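Local structure of Tat-secreted protein Rv2525c (Mycobacterium tuberculosis, 4PMQ) at residues A[142-147]-A[168-173]; A[21-26]-A[185-190]; A[54-57]-A[61-64]. The protein may act as a peptidoglycan hydrolase with glycosidase activity and, in vitro, cleaves p-nitrophenyl esters with a preference for the butyrate. All blocks are in the same frame, centred on the assembly; numbering follows the deposited sequence. Where two conformers were deposited one is given.

Interaction 1. Residues A[142-147]-A[168-173]; sequences ANSKTI and KGYTHP
S144 and H172 mark the nearest backbone approach, their CA atoms 5.7 Å apart where the first turn of helix 144-153, which follows strand 138-142, meets the irregular loop after strand 158-161 in a domain assigned to the TIM-barrel clan. No hydrogen bond crosses; the join is made by van der Waals and CH-pi contact. H172 does most of it: with CG anti to the backbone N (chi1 -164°), its ring reaches the helix and lies under I147. The CG2 methyl of I147 sits over the H172 ring centre, 4.0 Å from the centroid and 9° off the normal, a CH-pi contact; CD of P173 covers part of the other face. S144 O approaches CD2 of H172 obliquely at 3.5 Å. Two residues earlier in the loop, Y170 turns a ring edge to S144; S144 OG lies 3.7 Å from Y170 CD2, close to the ring plane. The helix start is secured by N143, the N-cap residue: N143 OD1 accepts from T146 N at 2.8 Å, nearly along the C=O axis, and also from T146 OG1, above the carbonyl plane. Beyond the segments, NE2 of H172 bonds to D148 OD1 of the same helix and ND1 to A174 N, while Q161 holds the loop backbone at Y170 and H172. Bonds at both nitrogens restrain the imidazole, consistent with polar bonding at the rim steadying the face that I147 packs on.

Interaction 2. Residues A[21-26]-A[185-190]; sequences RAAGAV and RKVGGV
A23 supplies the apolar part of this contact: its CB lies against both methyls of V187, at 3.8 Å from V187 CG2 and 4.0 Å from V187 CG1. The valine rotamer, with CG1 anti to the backbone N (chi1 178°) and CG2 beside it, turns both branches to A23 CB. R185 adds a van der Waals contact: its extended side chain brings R185 NH2 to 3.8 Å from A23 CB, an oblique approach to the guanidinium. No hydrogen bond crosses between the segments; the backbone bonds lie within each of them. G24, with positive phi, ends the helix 17-22 region in a Schellman motif that includes G24 N to R21 O. On the other segment, V187 N donates to V190 O at 2.8 Å, and V190 N donates to V187 O at 3.0 Å. These bonds close a type I' turn through G188 and G189 that links antiparallel strands 184-187 and 190-197 as a tight hairpin. G24's backbone angles call for glycine, and positive phi at G188 and G189 suits it. V187 also leans on L8, I15 and Q19. Chemically, this is a small, mainly van der Waals contact between a helix C terminus and a hairpin, with no hydrogen bond across it.

Interaction 3. Residues A[54-57]-A[61-64]; sequences DLSG and KIVS
I62 loses the most surface here, followed by L55 and then S56; in the beta-alpha-beta unit of strand 27-31, helix 49-57 and strand 61-66, the helix end packs on the strand it leads into. I62 points from the strand toward the helix. Its CG1 is anti to the carbonyl carbon (chi1 -51°), which carries the CG1-CD1 arm to the helix. L55 meets that arm along its length: L55 CB lies 3.8 Å from I62 CD1 and 3.9 Å from I62 CG1, while the CD1 branch of L55 reaches I62 CG1 at 3.9 Å. The two side chains cross obliquely, so the leucine covers the isoleucine arm with both its root and one of its methyls. S56 borders the same arm, with S56 OG 3.4 Å from I62 CD1; this detail is doubtful, because the serine was modelled in two conformers. S56 OG also makes a weak hydrogen bond to A52 O of its own helix. Around this contact, A17 and I20 of helix 17-22 pack on L55, and W205 near the C terminus touches I62 and hydrogen-bonds to its backbone. The strand continues the parallel sheet through backbone bonds of K61 and V63 to A28. No hydrogen bond joins the two segments; the contact is chiefly aliphatic, with a serine hydroxyl at its margin.

How the interactions relate
Read from the N terminus, the chain first passes 21-26, the opening half of interaction 2, whose partner 185-190 arrives some 160 residues later, at the hairpin of strands 184-187 and 190-197. Within that long loop, interaction 3 opens and closes over a few residues, joining helix 49-57 to strand 61-66. Interaction 1 follows in series, also inside the loop, and ties helix 144-153 to the loop before strand 177-181. None of the three cross. Interactions 2 and 3 touch, through a probable hydrogen bond from K61 N to V26 O at 2.8 Å, and both reach the same sheet. Interaction 1 lies across the chain's centre from interaction 3, their centres about 26 Å apart.

Interaction 1. Residues A[142-147]-A[168-173]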
loop_
_atom_site.group_PDB
_atom_site.type_symbol
_atom_site.label_atom_id
_atom_site.label_comp_id
_atom_site.label_asym_id
_atom_site.label_seq_id
_atom_site.Cartn_x
_atom_site.Cartn_y
_atom_site.Cartn_z
ATOM N N ALA A 142 -5.116 -5.950 0.887
ATOM C CA ALA A 142 -5.477 -7.373 0.899
ATOM C C ALA A 142 -6.724 -7.569 0.067
ATOM O O ALA A 142 -7.379 -6.562 -0.259
ATOM C CB ALA A 142 -5.743 -7.821 2.342
ATOM N N ASN A 143 -7.127 -8.846 -0.179
ATOM C CA ASN A 143 -8.399 -9.070 -0.883
ATOM C C ASN A 143 -9.570 -8.788 0.112
ATOM O O ASN A 143 -9.339 -8.522 1.319
ATOM C CB ASN A 143 -8.471 -10.475 -1.467
ATOM C CG ASN A 143 -8.408 -11.572 -0.429
ATOM O OD1 ASN A 143 -8.923 -11.441 0.700
ATOM N ND2 ASN A 143 -7.893 -12.733 -0.811
ATOM N N SER A 144 -10.806 -8.768 -0.399
ATOM C CA SER A 144 -11.955 -8.396 0.427
ATOM C C SER A 144 -12.242 -9.394 1.547
ATOM O O SER A 144 -12.744 -8.969 2.594
ATOM C CB SER A 144 -13.191 -8.184 -0.438
ATOM O OG SER A 144 -13.567 -9.380 -1.076
ATOM N N LYS A 145 -11.908 -10.688 1.341
ATOM C CA LYS A 145 -12.074 -11.721 2.372
ATOM C C LYS A 145 -11.161 -11.424 3.572
ATOM O O LYS A 145 -11.586 -11.534 4.736
ATOM C CB LYS A 145 -11.753 -13.104 1.790
ATOM C CG LYS A 145 -12.014 -14.239 2.781
ATOM C CD LYS A 145 -11.933 -15.610 2.118
ATOM C CE LYS A 145 -12.661 -16.695 2.885
ATOM N NZ LYS A 145 -14.071 -16.344 3.227
ATOM N N THR A 146 -9.910 -11.077 3.281
ATOM C CA THR A 146 -8.897 -10.788 4.302
ATOM C C THR A 146 -9.241 -9.468 5.014
ATOM O O THR A 146 -9.088 -9.359 6.243
ATOM C CB THR A 146 -7.490 -10.799 3.659
ATOM O OG1 THR A 146 -7.261 -12.090 3.067
ATOM C CG2 THR A 146 -6.378 -10.554 4.708
ATOM N N ILE A 147 -9.713 -8.474 4.244
ATOM C CA ILE A 147 -10.165 -7.217 4.823
ATOM C C ILE A 147 -11.289 -7.522 5.814
ATOM O O ILE A 147 -11.258 -7.030 6.945
ATOM C CB ILE A 147 -10.609 -6.213 3.735
ATOM C CG1 ILE A 147 -9.366 -5.634 3.007
ATOM C CG2 ILE A 147 -11.456 -5.082 4.341
ATOM C CD1 ILE A 147 -9.762 -4.898 1.718
ATOM N N LYS A 168 -16.104 -11.352 -7.915
ATOM C CA LYS A 168 -16.102 -10.509 -9.124
ATOM C C LYS A 168 -17.035 -9.311 -8.948
ATOM O O LYS A 168 -18.145 -9.467 -8.435
ATOM C CB LYS A 168 -16.527 -11.328 -10.364
ATOM N N GLY A 169 -16.555 -8.131 -9.345
ATOM C CA GLY A 169 -17.318 -6.885 -9.322
ATOM C C GLY A 169 -17.627 -6.310 -7.958
ATOM O O GLY A 169 -18.367 -5.320 -7.860
ATOM N N TYR A 170 -17.053 -6.911 -6.890
ATOM C CA TYR A 170 -17.338 -6.497 -5.513
ATOM C C TYR A 170 -16.363 -5.466 -4.964
ATOM O O TYR A 170 -15.153 -5.599 -5.120
ATOM C CB TYR A 170 -17.286 -7.740 -4.596
ATOM C CG TYR A 170 -17.615 -7.477 -3.136
ATOM C CD1 TYR A 170 -18.915 -7.155 -2.738
ATOM C CD2 TYR A 170 -16.650 -7.630 -2.147
ATOM C CE1 TYR A 170 -19.240 -6.980 -1.389
ATOM C CE2 TYR A 170 -16.946 -7.401 -0.802
ATOM C CZ TYR A 170 -18.246 -7.093 -0.425
ATOM O OH TYR A 170 -18.556 -6.957 0.902
ATOM N N THR A 171 -16.908 -4.508 -4.188
ATOM C CA THR A 171 -16.080 -3.570 -3.452
ATOM C C THR A 171 -16.473 -3.717 -1.977
ATOM O O THR A 171 -17.633 -3.447 -1.643
ATOM C CB THR A 171 -16.263 -2.144 -3.986
ATOM O OG1 THR A 171 -15.830 -2.102 -5.348
ATOM C CG2 THR A 171 -15.457 -1.125 -3.192
ATOM N N HIS A 172 -15.497 -4.037 -1.081
ATOM C CA HIS A 172 -15.825 -4.170 0.343
ATOM C C HIS A 172 -16.301 -2.827 0.898
ATOM O O HIS A 172 -15.645 -1.828 0.630
ATOM C CB HIS A 172 -14.616 -4.689 1.161
ATOM C CG HIS A 172 -14.999 -5.194 2.512
ATOM N ND1 HIS A 172 -15.323 -4.335 3.543
ATOM C CD2 HIS A 172 -15.147 -6.468 2.946
ATOM C CE1 HIS A 172 -15.660 -5.109 4.558
ATOM N NE2 HIS A 172 -15.554 -6.392 4.250
ATOM N N PRO A 173 -17.432 -2.783 1.650
ATOM C CA PRO A 173 -17.934 -1.490 2.175
ATOM C C PRO A 173 -16.986 -0.805 3.163
ATOM O O PRO A 173 -17.176 0.381 3.446
ATOM C CB PRO A 173 -19.260 -1.867 2.860
ATOM C CG PRO A 173 -19.147 -3.307 3.164
ATOM C CD PRO A 173 -18.331 -3.891 2.030
#

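Interaction 2. Residues A[21-26]-A[185-190]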
loop_
_atom_site.group_PDB
_atom_site.type_symbol
_atom_site.label_atom_id
_atom_site.label_comp_id
_atom_site.label_asym_id
_atom_site.label_seq_id
_atom_site.Cartn_x
_atom_site.Cartn_y
_atom_site.Cartn_z
ATOM N N ARG A 21 -0.435 13.617 -13.174
ATOM C CA ARG A 21 -1.546 14.534 -13.309
ATOM C C ARG A 21 -2.114 14.492 -14.749
ATOM O O ARG A 21 -3.331 14.345 -14.901
ATOM C CB ARG A 21 -1.098 15.928 -12.923
ATOM C CG ARG A 21 -2.218 16.965 -12.888
ATOM C CD ARG A 21 -1.687 18.303 -12.415
ATOM N NE ARG A 21 -0.677 18.844 -13.324
ATOM C CZ ARG A 21 0.074 19.915 -13.068
ATOM N NH1 ARG A 21 -0.089 20.597 -11.938
ATOM N NH2 ARG A 21 0.981 20.321 -13.949
ATOM N N ALA A 22 -1.238 14.473 -15.779
ATOM C CA ALA A 22 -1.676 14.416 -17.187
ATOM C C ALA A 22 -2.470 13.140 -17.507
ATOM O O ALA A 22 -3.354 13.170 -18.389
ATOM C CB ALA A 22 -0.474 14.530 -18.127
ATOM N N ALA A 23 -2.173 12.036 -16.783
ATOM C CA ALA A 23 -2.849 10.745 -16.972
ATOM C C ALA A 23 -4.239 10.716 -16.314
ATOM O O ALA A 23 -4.960 9.727 -16.447
ATOM C CB ALA A 23 -1.983 9.625 -16.408
ATOM N N GLY A 24 -4.611 11.782 -15.608
ATOM C CA GLY A 24 -5.939 11.845 -15.013
ATOM C C GLY A 24 -6.037 11.360 -13.583
ATOM O O GLY A 24 -7.129 11.337 -13.028
ATOM N N ALA A 25 -4.902 11.015 -12.960
ATOM C CA ALA A 25 -4.916 10.582 -11.568
ATOM C C ALA A 25 -4.819 11.777 -10.627
ATOM O O ALA A 25 -4.251 12.809 -10.990
ATOM C CB ALA A 25 -3.771 9.626 -11.306
ATOM N N VAL A 26 -5.352 11.636 -9.410
ATOM C CA VAL A 26 -5.264 12.728 -8.428
ATOM C C VAL A 26 -4.074 12.503 -7.457
ATOM O O VAL A 26 -3.864 13.307 -6.540
ATOM C CB VAL A 26 -6.582 13.010 -7.644
ATOM C CG1 VAL A 26 -7.704 13.491 -8.564
ATOM C CG2 VAL A 26 -7.020 11.808 -6.816
ATOM N N ARG A 185 -1.944 -0.002 -18.078
ATOM C CA ARG A 185 -1.564 1.316 -18.506
ATOM C C ARG A 185 -0.085 1.552 -18.259
ATOM O O ARG A 185 0.478 0.980 -17.327
ATOM C CB ARG A 185 -2.407 2.351 -17.726
ATOM C CG ARG A 185 -2.357 3.728 -18.327
ATOM C CD ARG A 185 -3.304 4.704 -17.669
ATOM N NE ARG A 185 -2.989 6.051 -18.128
ATOM C CZ ARG A 185 -3.426 6.581 -19.265
ATOM N NH1 ARG A 185 -4.248 5.899 -20.054
ATOM N NH2 ARG A 185 -3.045 7.795 -19.622
ATOM N N LYS A 186 0.528 2.377 -19.109
ATOM C CA LYS A 186 1.900 2.874 -18.984
ATOM C C LYS A 186 1.846 4.392 -18.872
ATOM O O LYS A 186 1.194 5.030 -19.701
ATOM C CB LYS A 186 2.763 2.461 -20.177
ATOM C CG LYS A 186 3.560 1.194 -19.954
ATOM C CD LYS A 186 4.355 0.844 -21.209
ATOM C CE LYS A 186 5.782 1.345 -21.229
ATOM N NZ LYS A 186 6.509 0.875 -22.452
ATOM N N VAL A 187 2.506 4.970 -17.860
ATOM C CA VAL A 187 2.570 6.427 -17.677
ATOM C C VAL A 187 4.046 6.798 -17.558
ATOM O O VAL A 187 4.738 6.240 -16.714
ATOM C CB VAL A 187 1.732 6.944 -16.477
ATOM C CG1 VAL A 187 1.885 8.465 -16.307
ATOM C CG2 VAL A 187 0.254 6.569 -16.641
ATOM N N GLY A 188 4.518 7.709 -18.416
ATOM C CA GLY A 188 5.926 8.112 -18.436
ATOM C C GLY A 188 6.886 6.938 -18.579
ATOM O O GLY A 188 7.922 6.905 -17.897
ATOM N N GLY A 189 6.516 5.962 -19.430
ATOM C CA GLY A 189 7.280 4.739 -19.675
ATOM C C GLY A 189 7.206 3.681 -18.573
ATOM O O GLY A 189 7.889 2.654 -18.643
ATOM N N VAL A 190 6.364 3.902 -17.545
ATOM C CA VAL A 190 6.263 2.982 -16.406
ATOM C C VAL A 190 4.881 2.326 -16.329
ATOM O O VAL A 190 3.865 3.037 -16.394
ATOM C CB VAL A 190 6.577 3.765 -15.095
ATOM C CG1 VAL A 190 6.450 2.873 -13.857
ATOM C CG2 VAL A 190 7.962 4.434 -15.162
#

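Interaction 3. Residues A[54-57]-A[61-64]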
loop_
_atom_site.group_PDB
_atom_site.type_symbol
_atom_site.label_atom_id
_atom_site.label_comp_id
_atom_site.label_asym_id
_atom_site.label_seq_id
_atom_site.Cartn_x
_atom_site.Cartn_y
_atom_site.Cartn_z
ATOM N N ASP A 54 7.736 16.700 -5.483
ATOM C CA ASP A 54 7.251 16.871 -6.863
ATOM C C ASP A 54 5.751 16.593 -6.913
ATOM O O ASP A 54 4.989 17.397 -7.480
ATOM C CB ASP A 54 8.009 15.938 -7.819
ATOM C CG ASP A 54 7.596 16.081 -9.280
ATOM O OD1 ASP A 54 7.216 17.198 -9.686
ATOM O OD2 ASP A 54 7.655 15.078 -10.012
ATOM N N LEU A 55 5.322 15.470 -6.297
ATOM C CA LEU A 55 3.891 15.123 -6.262
ATOM C C LEU A 55 3.071 16.209 -5.543
ATOM O O LEU A 55 2.116 16.739 -6.123
ATOM C CB LEU A 55 3.667 13.763 -5.568
ATOM C CG LEU A 55 4.232 12.558 -6.303
ATOM C CD1 LEU A 55 4.250 11.314 -5.429
ATOM C CD2 LEU A 55 3.418 12.276 -7.535
ATOM N N SER A 56 3.434 16.542 -4.287
ATOM C CA SER A 56 2.725 17.560 -3.505
ATOM C C SER A 56 2.731 18.911 -4.224
ATOM O O SER A 56 1.721 19.630 -4.223
ATOM C CB SER A 56 3.342 17.708 -2.118
ATOM O OG SER A 56 3.106 16.560 -1.324
ATOM N N GLY A 57 3.866 19.240 -4.855
ATOM C CA GLY A 57 4.040 20.492 -5.599
ATOM C C GLY A 57 3.048 20.683 -6.735
ATOM O O GLY A 57 2.643 21.811 -7.038
ATOM N N LYS A 61 -2.083 13.899 -4.451
ATOM C CA LYS A 61 -2.177 13.190 -3.182
ATOM C C LYS A 61 -1.103 12.135 -3.090
ATOM O O LYS A 61 -0.740 11.526 -4.106
ATOM C CB LYS A 61 -3.560 12.509 -3.007
ATOM C CG LYS A 61 -4.729 13.477 -2.978
ATOM C CD LYS A 61 -4.653 14.373 -1.759
ATOM C CE LYS A 61 -5.759 15.388 -1.693
ATOM N NZ LYS A 61 -5.608 16.230 -0.483
ATOM N N ILE A 62 -0.612 11.870 -1.878
ATOM C CA ILE A 62 0.360 10.790 -1.693
ATOM C C ILE A 62 -0.180 9.859 -0.643
ATOM O O ILE A 62 -0.709 10.327 0.374
ATOM C CB ILE A 62 1.776 11.314 -1.279
ATOM C CG1 ILE A 62 2.265 12.424 -2.241
ATOM C CG2 ILE A 62 2.814 10.146 -1.181
ATOM C CD1 ILE A 62 3.490 13.245 -1.761
ATOM N N VAL A 63 0.025 8.557 -0.849
ATOM C CA VAL A 63 -0.357 7.517 0.102
ATOM C C VAL A 63 0.817 6.555 0.204
ATOM O O VAL A 63 1.400 6.223 -0.826
ATOM C CB VAL A 63 -1.656 6.778 -0.322
ATOM C CG1 VAL A 63 -1.972 5.643 0.650
ATOM C CG2 VAL A 63 -2.839 7.753 -0.387
ATOM N N SER A 64 1.099 6.037 1.402
ATOM C CA SER A 64 2.228 5.114 1.562
ATOM C C SER A 64 1.795 3.649 1.647
ATOM O O SER A 64 0.820 3.329 2.328
ATOM C CB SER A 64 3.010 5.437 2.831
ATOM O OG SER A 64 3.650 6.698 2.765
#